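PDB 4Q9D: benzoylformate decarboxylase from Mycobacterium smegmatis, which belongs to the thiamine pyrophosphate-dependent enzymes and binds a magnesium ion in its C-terminal cofactor-binding domain. Local coordinates for residues 378-383 against 459-464; 432-437 against 482-487. One frame throughout, in Å; residues are numbered along the deposited sequence. Where two conformers were deposited one is given.

Interaction 1: residues 378-383 against 459-464; sequences STSTML and LRNGEY. With MG (magnesium ion), chain F.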
ATOM      1  N   SER B 378       9.607  -2.895 -32.407  1.00 31.53           N
ATOM      2  CA  SER B 378       9.075  -3.793 -33.424  1.00 27.01           C
ATOM      3  C   SER B 378       9.602  -5.179 -33.119  1.00 30.83           C
ATOM      4  O   SER B 378      10.636  -5.594 -33.642  1.00 28.91           O
ATOM      5  CB  SER B 378       9.517  -3.350 -34.818  1.00 29.89           C
ATOM      6  OG  SER B 378       9.022  -4.229 -35.814  1.00 34.76           O
ATOM      7  N   THR B 379       8.890  -5.886 -32.252  1.00 33.76           N
ATOM      8  CA  THR B 379       9.409  -7.127 -31.676  1.00 47.02           C
ATOM      9  C   THR B 379       9.564  -8.238 -32.715  1.00 37.59           C
ATOM     10  O   THR B 379      10.497  -9.041 -32.633  1.00 42.14           O
ATOM     11  CB  THR B 379       8.517  -7.626 -30.542  1.00 49.48           C
ATOM     12  OG1 THR B 379       7.163  -7.604 -30.992  1.00 57.17           O
ATOM     13  CG2 THR B 379       8.654  -6.712 -29.315  1.00 48.89           C
ATOM     14  N   SER B 380       8.671  -8.261 -33.705  1.00 31.12           N
ATOM     15  CA  SER B 380       8.772  -9.241 -34.778  1.00 37.79           C
ATOM     16  C   SER B 380      10.003  -8.976 -35.658  1.00 37.20           C
ATOM     17  O   SER B 380      10.349  -9.810 -36.479  1.00 42.13           O
ATOM     18  CB  SER B 380       7.484  -9.309 -35.631  1.00 33.14           C
ATOM     19  OG  SER B 380       7.226  -8.086 -36.305  1.00 41.93           O
ATOM     20  N   THR B 381      10.677  -7.835 -35.491  1.00 31.48           N
ATOM     21  CA  THR B 381      11.837  -7.558 -36.350  1.00 26.41           C
ATOM     22  C   THR B 381      13.179  -7.350 -35.633  1.00 28.00           C
ATOM     23  O   THR B 381      14.104  -6.749 -36.187  1.00 26.28           O
ATOM     24  CB  THR B 381      11.558  -6.420 -37.365  1.00 29.37           C
ATOM     25  OG1 THR B 381      11.468  -5.172 -36.681  1.00 34.46           O
ATOM     26  CG2 THR B 381      10.245  -6.679 -38.113  1.00 31.17           C
ATOM     27  N   MET B 382      13.308  -7.869 -34.416  0.50 28.07           N
ATOM     28  CA  MET B 382      14.583  -7.741 -33.706  0.50 30.18           C
ATOM     29  C   MET B 382      15.759  -8.363 -34.482  0.50 32.46           C
ATOM     30  O   MET B 382      16.868  -7.816 -34.493  0.50 28.08           O
ATOM     31  CB  MET B 382      14.483  -8.346 -32.302  0.50 30.65           C
ATOM     32  CG  MET B 382      13.764  -7.430 -31.290  0.50 46.13           C
ATOM     33  SD  MET B 382      14.630  -5.897 -30.861  0.50 79.04           S
ATOM     34  CE  MET B 382      16.075  -6.459 -29.932  0.50 61.61           C
ATOM     35  N   LEU B 383      15.516  -9.493 -35.142  1.00 29.06           N
ATOM     36  CA  LEU B 383      16.592 -10.151 -35.905  1.00 33.61           C
ATOM     37  C   LEU B 383      17.100  -9.233 -37.004  1.00 29.36           C
ATOM     38  O   LEU B 383      18.307  -9.123 -37.206  1.00 26.47           O
ATOM     39  CB  LEU B 383      16.127 -11.486 -36.514  1.00 35.73           C
ATOM     40  CG  LEU B 383      17.122 -12.183 -37.466  1.00 53.96           C
ATOM     41  CD1 LEU B 383      18.496 -12.411 -36.817  1.00 41.18           C
ATOM     42  CD2 LEU B 383      16.549 -13.499 -38.032  1.00 43.69           C
ATOM     43  N   LEU B 459       6.387  -0.296 -39.741  1.00 24.41           N
ATOM     44  CA  LEU B 459       6.256  -1.554 -40.466  1.00 30.63           C
ATOM     45  C   LEU B 459       4.830  -2.077 -40.397  1.00 26.62           C
ATOM     46  O   LEU B 459       4.391  -2.645 -39.388  1.00 28.49           O
ATOM     47  CB  LEU B 459       7.264  -2.583 -39.927  1.00 26.02           C
ATOM     48  CG  LEU B 459       8.755  -2.303 -40.186  1.00 33.63           C
ATOM     49  CD1 LEU B 459       9.285  -1.189 -39.346  1.00 33.33           C
ATOM     50  CD2 LEU B 459       9.560  -3.574 -39.897  1.00 45.21           C
ATOM     51  N   ARG B 460       4.107  -1.861 -41.488  1.00 26.60           N
ATOM     52  CA  ARG B 460       2.692  -2.155 -41.560  1.00 29.38           C
ATOM     53  C   ARG B 460       2.447  -3.562 -42.152  1.00 31.04           C
ATOM     54  O   ARG B 460       2.416  -3.742 -43.368  1.00 26.51           O
ATOM     55  CB  ARG B 460       1.988  -1.061 -42.391  1.00 26.40           C
ATOM     56  CG  ARG B 460       0.480  -1.347 -42.749  1.00 23.98           C
ATOM     57  CD  ARG B 460      -0.442  -0.943 -41.615  1.00 32.76           C
ATOM     58  NE  ARG B 460      -1.857  -1.128 -41.940  1.00 26.90           N
ATOM     59  CZ  ARG B 460      -2.709  -1.794 -41.178  1.00 33.39           C
ATOM     60  NH1 ARG B 460      -2.284  -2.330 -40.029  1.00 29.37           N
ATOM     61  NH2 ARG B 460      -3.978  -1.924 -41.566  1.00 23.57           N
ATOM     62  N   ASN B 461       2.267  -4.550 -41.285  1.00 26.16           N
ATOM     63  CA  ASN B 461       1.910  -5.889 -41.733  1.00 30.89           C
ATOM     64  C   ASN B 461       0.496  -6.314 -41.329  1.00 36.35           C
ATOM     65  O   ASN B 461       0.118  -7.464 -41.546  1.00 36.95           O
ATOM     66  CB  ASN B 461       2.946  -6.933 -41.257  1.00 32.19           C
ATOM     67  CG  ASN B 461       3.089  -6.970 -39.745  1.00 39.99           C
ATOM     68  OD1 ASN B 461       2.288  -6.387 -39.015  1.00 31.08           O
ATOM     69  ND2 ASN B 461       4.104  -7.666 -39.265  1.00 39.14           N
ATOM     70  N   GLY B 462      -0.281  -5.405 -40.738  1.00 30.10           N
ATOM     71  CA  GLY B 462      -1.689  -5.687 -40.445  1.00 24.60           C
ATOM     72  C   GLY B 462      -1.943  -6.547 -39.201  1.00 32.92           C
ATOM     73  O   GLY B 462      -3.053  -7.060 -38.997  1.00 32.34           O
ATOM     74  N   GLU B 463      -0.932  -6.711 -38.347  1.00 25.91           N
ATOM     75  CA  GLU B 463      -1.111  -7.564 -37.157  1.00 35.06           C
ATOM     76  C   GLU B 463      -0.153  -7.260 -36.024  1.00 35.11           C
ATOM     77  O   GLU B 463       0.921  -6.690 -36.234  1.00 32.28           O
ATOM     78  CB  GLU B 463      -0.940  -9.047 -37.529  1.00 35.88           C
ATOM     79  CG  GLU B 463       0.358  -9.322 -38.237  1.00 37.21           C
ATOM     80  CD  GLU B 463       0.472 -10.769 -38.728  1.00 55.20           C
ATOM     81  OE1 GLU B 463      -0.546 -11.368 -39.155  1.00 42.25           O
ATOM     82  OE2 GLU B 463       1.597 -11.301 -38.679  1.00 52.26           O
ATOM     83  N   TYR B 464      -0.519  -7.686 -34.819  1.00 29.95           N
ATOM     84  CA  TYR B 464       0.400  -7.567 -33.703  1.00 40.74           C
ATOM     85  C   TYR B 464       1.482  -8.644 -33.740  1.00 43.94           C
ATOM     86  O   TYR B 464       1.238  -9.757 -34.181  1.00 37.71           O
ATOM     87  CB  TYR B 464      -0.351  -7.680 -32.384  1.00 29.95           C
ATOM     88  CG  TYR B 464      -1.140  -6.458 -32.006  1.00 36.99           C
ATOM     89  CD1 TYR B 464      -0.500  -5.257 -31.701  1.00 34.83           C
ATOM     90  CD2 TYR B 464      -2.517  -6.525 -31.864  1.00 32.36           C
ATOM     91  CE1 TYR B 464      -1.224  -4.141 -31.280  1.00 32.26           C
ATOM     92  CE2 TYR B 464      -3.243  -5.427 -31.454  1.00 40.01           C
ATOM     93  CZ  TYR B 464      -2.598  -4.235 -31.172  1.00 35.47           C
ATOM     94  OH  TYR B 464      -3.336  -3.144 -30.783  1.00 37.44           O
TER
HETATM   95 MG    MG F 601       2.637  -5.476 -36.994  1.00 32.01          MG
HETATM   96  O   HOH W   1       4.060  -7.593 -36.296  1.00 40.23           O
HETATM   97  O   HOH W   2       4.710  -4.565 -37.834  1.00 31.72           O
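Thr-381 and Leu-459 make the apolar part of this contact, reaching toward each other tip to tip: the CG2 methyl of Thr-381 lies 3.6 Å from CD2 of Leu-459. The same leucine methyl also touches the hydroxyl of Ser-378, its CD2 being 4.2 Å from OG. Tyr-361 of helix 357-367 packs against both Ser-378 and Leu-459 in this buried patch.

Hydrogen bonds within 378-383 set the shape of the threonine's side. The N-H of Thr-381 bonds back to the carbonyl of Ser-378, closing a tight turn just ahead of helix 382-388. The two side chains join as well, Ser-378 OG and Thr-381 OG1 being 2.8 Å apart. OG1 has a second partner in the hydroxyl of Tyr-361, and it is the methyl branch that comes nearest the leucine.

Ser-380 takes part through water. Its OG and the ND2 of Asn-461 share one water molecule, which accepts from ND2 at 3.0 Å and donates to the carbonyl oxygen of Glu-463.

Metal bonds order the 459-464 side. With chi1 at 59°, the amide of Asn-461 stands between its own backbone N and carbonyl carbon; its OD1 lies 2.2 Å from the magnesium ion while ND2 holds the water, so both ends of the amide are engaged. The backbone O of Glu-463 binds the ion at the same length, 2.2 Å. A weak bond from Glu-463 N to Asn-461 OD1 spans the turn over Gly-462, whose positive phi suits glycine. A different water, a ligand of the ion, lies close to Leu-459 O, and Asp-434 also binds the metal. Asn-461 is the closing asparagine of the GDG...N motif by which thiamine pyrophosphate enzymes bind their divalent metal and cofactor diphosphate.

Interaction 2: residues 432-437 against 482-487; sequences IGDGSF and LQLPGL. With MG (magnesium ion), chain F; FMT (formic acid), chain H.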
ATOM      1  N   ILE B 432       9.133   1.208 -35.862  1.00 18.21           N
ATOM      2  CA  ILE B 432       8.004   0.889 -34.985  1.00 22.53           C
ATOM      3  C   ILE B 432       7.002  -0.018 -35.702  1.00 24.84           C
ATOM      4  O   ILE B 432       6.615   0.269 -36.844  1.00 27.44           O
ATOM      5  CB  ILE B 432       7.251   2.205 -34.571  1.00 25.18           C
ATOM      6  CG1 ILE B 432       8.237   3.292 -34.137  1.00 23.03           C
ATOM      7  CG2 ILE B 432       6.263   1.949 -33.399  1.00 19.50           C
ATOM      8  CD1 ILE B 432       8.936   2.974 -32.792  1.00 18.93           C
ATOM      9  N   GLY B 433       6.564  -1.098 -35.059  1.00 22.20           N
ATOM     10  CA  GLY B 433       5.505  -1.923 -35.645  1.00 18.65           C
ATOM     11  C   GLY B 433       4.192  -1.123 -35.743  1.00 23.86           C
ATOM     12  O   GLY B 433       4.009  -0.133 -35.025  1.00 21.97           O
ATOM     13  N   ASP B 434       3.260  -1.540 -36.605  1.00 19.77           N
ATOM     14  CA  ASP B 434       2.027  -0.771 -36.793  1.00 20.75           C
ATOM     15  C   ASP B 434       1.125  -0.813 -35.560  1.00 21.98           C
ATOM     16  O   ASP B 434       0.439   0.158 -35.273  1.00 23.89           O
ATOM     17  CB  ASP B 434       1.256  -1.152 -38.100  1.00 18.57           C
ATOM     18  CG  ASP B 434       1.042  -2.663 -38.271  1.00 23.27           C
ATOM     19  OD1 ASP B 434       1.634  -3.472 -37.547  1.00 32.75           O
ATOM     20  OD2 ASP B 434       0.282  -3.060 -39.161  1.00 29.10           O
ATOM     21  N   GLY B 435       1.104  -1.938 -34.848  1.00 24.81           N
ATOM     22  CA  GLY B 435       0.344  -2.018 -33.604  1.00 24.11           C
ATOM     23  C   GLY B 435       0.944  -1.102 -32.534  1.00 21.29           C
ATOM     24  O   GLY B 435       0.239  -0.314 -31.897  1.00 23.03           O
ATOM     25  N   SER B 436       2.252  -1.217 -32.343  1.00 21.00           N
ATOM     26  CA  SER B 436       2.988  -0.379 -31.413  1.00 22.16           C
ATOM     27  C   SER B 436       2.813   1.092 -31.705  1.00 21.76           C
ATOM     28  O   SER B 436       2.679   1.896 -30.783  1.00 25.68           O
ATOM     29  CB  SER B 436       4.488  -0.718 -31.452  1.00 22.01           C
ATOM     30  OG  SER B 436       4.684  -2.052 -30.978  1.00 29.92           O
ATOM     31  N   PHE B 437       2.816   1.444 -32.989  1.00 22.19           N
ATOM     32  CA  PHE B 437       2.657   2.837 -33.397  1.00 17.97           C
ATOM     33  C   PHE B 437       1.348   3.464 -32.892  1.00 21.95           C
ATOM     34  O   PHE B 437       1.317   4.657 -32.620  1.00 21.45           O
ATOM     35  CB  PHE B 437       2.721   2.976 -34.922  1.00 20.54           C
ATOM     36  CG  PHE B 437       3.024   4.374 -35.389  1.00 22.05           C
ATOM     37  CD1 PHE B 437       4.274   4.951 -35.143  1.00 17.47           C
ATOM     38  CD2 PHE B 437       2.076   5.105 -36.097  1.00 22.34           C
ATOM     39  CE1 PHE B 437       4.561   6.255 -35.581  1.00 19.58           C
ATOM     40  CE2 PHE B 437       2.350   6.404 -36.524  1.00 18.94           C
ATOM     41  CZ  PHE B 437       3.587   6.982 -36.254  1.00 20.53           C
ATOM     42  N   LEU B 482      -5.572 -10.073 -32.703  1.00 30.56           N
ATOM     43  CA  LEU B 482      -4.232  -9.913 -33.268  1.00 35.94           C
ATOM     44  C   LEU B 482      -4.184  -9.083 -34.552  1.00 35.58           C
ATOM     45  O   LEU B 482      -3.128  -8.566 -34.913  1.00 34.77           O
ATOM     46  CB  LEU B 482      -3.572 -11.283 -33.514  1.00 35.88           C
ATOM     47  CG  LEU B 482      -3.361 -12.103 -32.236  1.00 39.76           C
ATOM     48  CD1 LEU B 482      -2.637 -13.415 -32.534  1.00 38.29           C
ATOM     49  CD2 LEU B 482      -2.637 -11.294 -31.160  1.00 41.70           C
ATOM     50  N   GLN B 483      -5.318  -8.967 -35.238  1.00 27.65           N
ATOM     51  CA  GLN B 483      -5.360  -8.354 -36.567  1.00 31.84           C
ATOM     52  C   GLN B 483      -5.645  -6.858 -36.455  1.00 29.65           C
ATOM     53  O   GLN B 483      -6.424  -6.455 -35.601  1.00 26.05           O
ATOM     54  CB  GLN B 483      -6.471  -9.023 -37.391  1.00 32.32           C
ATOM     55  CG  GLN B 483      -6.265 -10.542 -37.596  1.00 39.53           C
ATOM     56  CD  GLN B 483      -4.938 -10.845 -38.284  1.00 43.59           C
ATOM     57  OE1 GLN B 483      -4.600 -10.232 -39.306  1.00 54.01           O
ATOM     58  NE2 GLN B 483      -4.173 -11.780 -37.722  1.00 58.65           N
ATOM     59  N   LEU B 484      -5.047  -6.061 -37.341  1.00 28.43           N
ATOM     60  CA  LEU B 484      -5.208  -4.601 -37.376  1.00 28.30           C
ATOM     61  C   LEU B 484      -5.619  -4.107 -38.756  1.00 25.03           C
ATOM     62  O   LEU B 484      -4.862  -3.362 -39.389  1.00 25.31           O
ATOM     63  CB  LEU B 484      -3.876  -3.912 -36.994  1.00 32.79           C
ATOM     64  CG  LEU B 484      -3.369  -4.289 -35.605  1.00 38.34           C
ATOM     65  CD1 LEU B 484      -1.929  -3.890 -35.387  1.00 30.50           C
ATOM     66  CD2 LEU B 484      -4.266  -3.657 -34.567  1.00 34.82           C
ATOM     67  N   PRO B 485      -6.796  -4.540 -39.248  1.00 26.33           N
ATOM     68  CA  PRO B 485      -7.214  -4.060 -40.572  1.00 26.69           C
ATOM     69  C   PRO B 485      -7.694  -2.615 -40.464  1.00 32.03           C
ATOM     70  O   PRO B 485      -7.950  -2.145 -39.362  1.00 21.98           O
ATOM     71  CB  PRO B 485      -8.409  -4.973 -40.917  1.00 26.60           C
ATOM     72  CG  PRO B 485      -9.010  -5.292 -39.547  1.00 27.72           C
ATOM     73  CD  PRO B 485      -7.793  -5.444 -38.631  1.00 22.15           C
ATOM     74  N   GLY B 486      -7.816  -1.921 -41.591  1.00 32.19           N
ATOM     75  CA  GLY B 486      -8.559  -0.672 -41.629  1.00 28.60           C
ATOM     76  C   GLY B 486      -7.862   0.507 -40.963  1.00 28.43           C
ATOM     77  O   GLY B 486      -8.478   1.259 -40.220  1.00 29.23           O
ATOM     78  N   LEU B 487      -6.577   0.657 -41.238  1.00 22.27           N
ATOM     79  CA  LEU B 487      -5.792   1.757 -40.719  1.00 28.52           C
ATOM     80  C   LEU B 487      -5.046   2.350 -41.871  1.00 28.00           C
ATOM     81  O   LEU B 487      -4.330   1.647 -42.571  1.00 27.88           O
ATOM     82  CB  LEU B 487      -4.769   1.286 -39.684  1.00 29.96           C
ATOM     83  CG  LEU B 487      -5.239   0.964 -38.272  1.00 32.00           C
ATOM     84  CD1 LEU B 487      -4.060   0.354 -37.524  1.00 29.91           C
ATOM     85  CD2 LEU B 487      -5.718   2.245 -37.586  1.00 24.43           C
TER
HETATM   86 MG    MG F 601       2.637  -5.476 -36.994  1.00 32.01          MG
HETATM   87  C   FMT H 603       3.715  -4.481 -33.832  1.00 31.96           C
HETATM   88  O1  FMT H 603       3.844  -3.611 -32.978  1.00 36.69           O
HETATM   89  O2  FMT H 603       2.768  -4.509 -34.608  1.00 34.28           O
HETATM   90  O   HOH W   2       4.710  -4.565 -37.834  1.00 31.72           O
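Leu-484 meets Gly-435 through an extended side chain: CG lies opposite its own carbonyl carbon (chi1 -59°) and CD1 opposite CA (chi2 166°), which carries the CD1 methyl to 3.4 Å from Gly-435 CA. In Asp-434 a chi1 of 50° places the carboxylate between backbone N and carbonyl carbon. OD1 thereby faces the magnesium ion, 2.3 Å off, and skirts the leucine methyl at 4.2 Å from CD1. A weak bond from Gly-435 N also reaches OD1, while OD2 is held by a salt bridge to Arg-460 and the N-H of Gly-462.

Gly-433, Asp-434 and Gly-435 are the GDG that opens the metal-binding motif of thiamine pyrophosphate enzymes, at the turn from strand 428-433 into helix 434-439. The N-terminus of this helix grips formic acid: Gly-435 N donates to O2, which also binds the ion at 2.6 Å, and Ser-436 gives O1 both its N-H and its hydroxyl, the latter with OG 2.7 Å from O1. The formic acid, probably from the crystallisation liquor, probably sits near where the cofactor diphosphate lies in relatives. On the 482-487 side, Leu-48 of the second subunit packs against Leu-484.

In the fold
Interactions 1 and 2, with centres about 9 Å apart, meet at one magnesium ion, to which interaction 1 brings Asn-461 and Glu-463 and interaction 2 brings Asp-434, and whose bound water belongs to both. Their segments alternate along the chain, and strands 428-433 and 454-460, neighbours in the parallel sheet, present the two metal-binding turns at adjacent ends. Loop 482-487 runs beside 459-464 and is tied to it: Tyr-464 N lies 2.8 Å from Leu-482 O, and Arg-460 NH2 2.8 Å from Leu-484 O, both probable hydrogen bonds. The site borders the second subunit, whose Asn-26 hydrogen-bonds to the hydroxyl of Tyr-464, consistent with the cofactor sites between subunits found in this family.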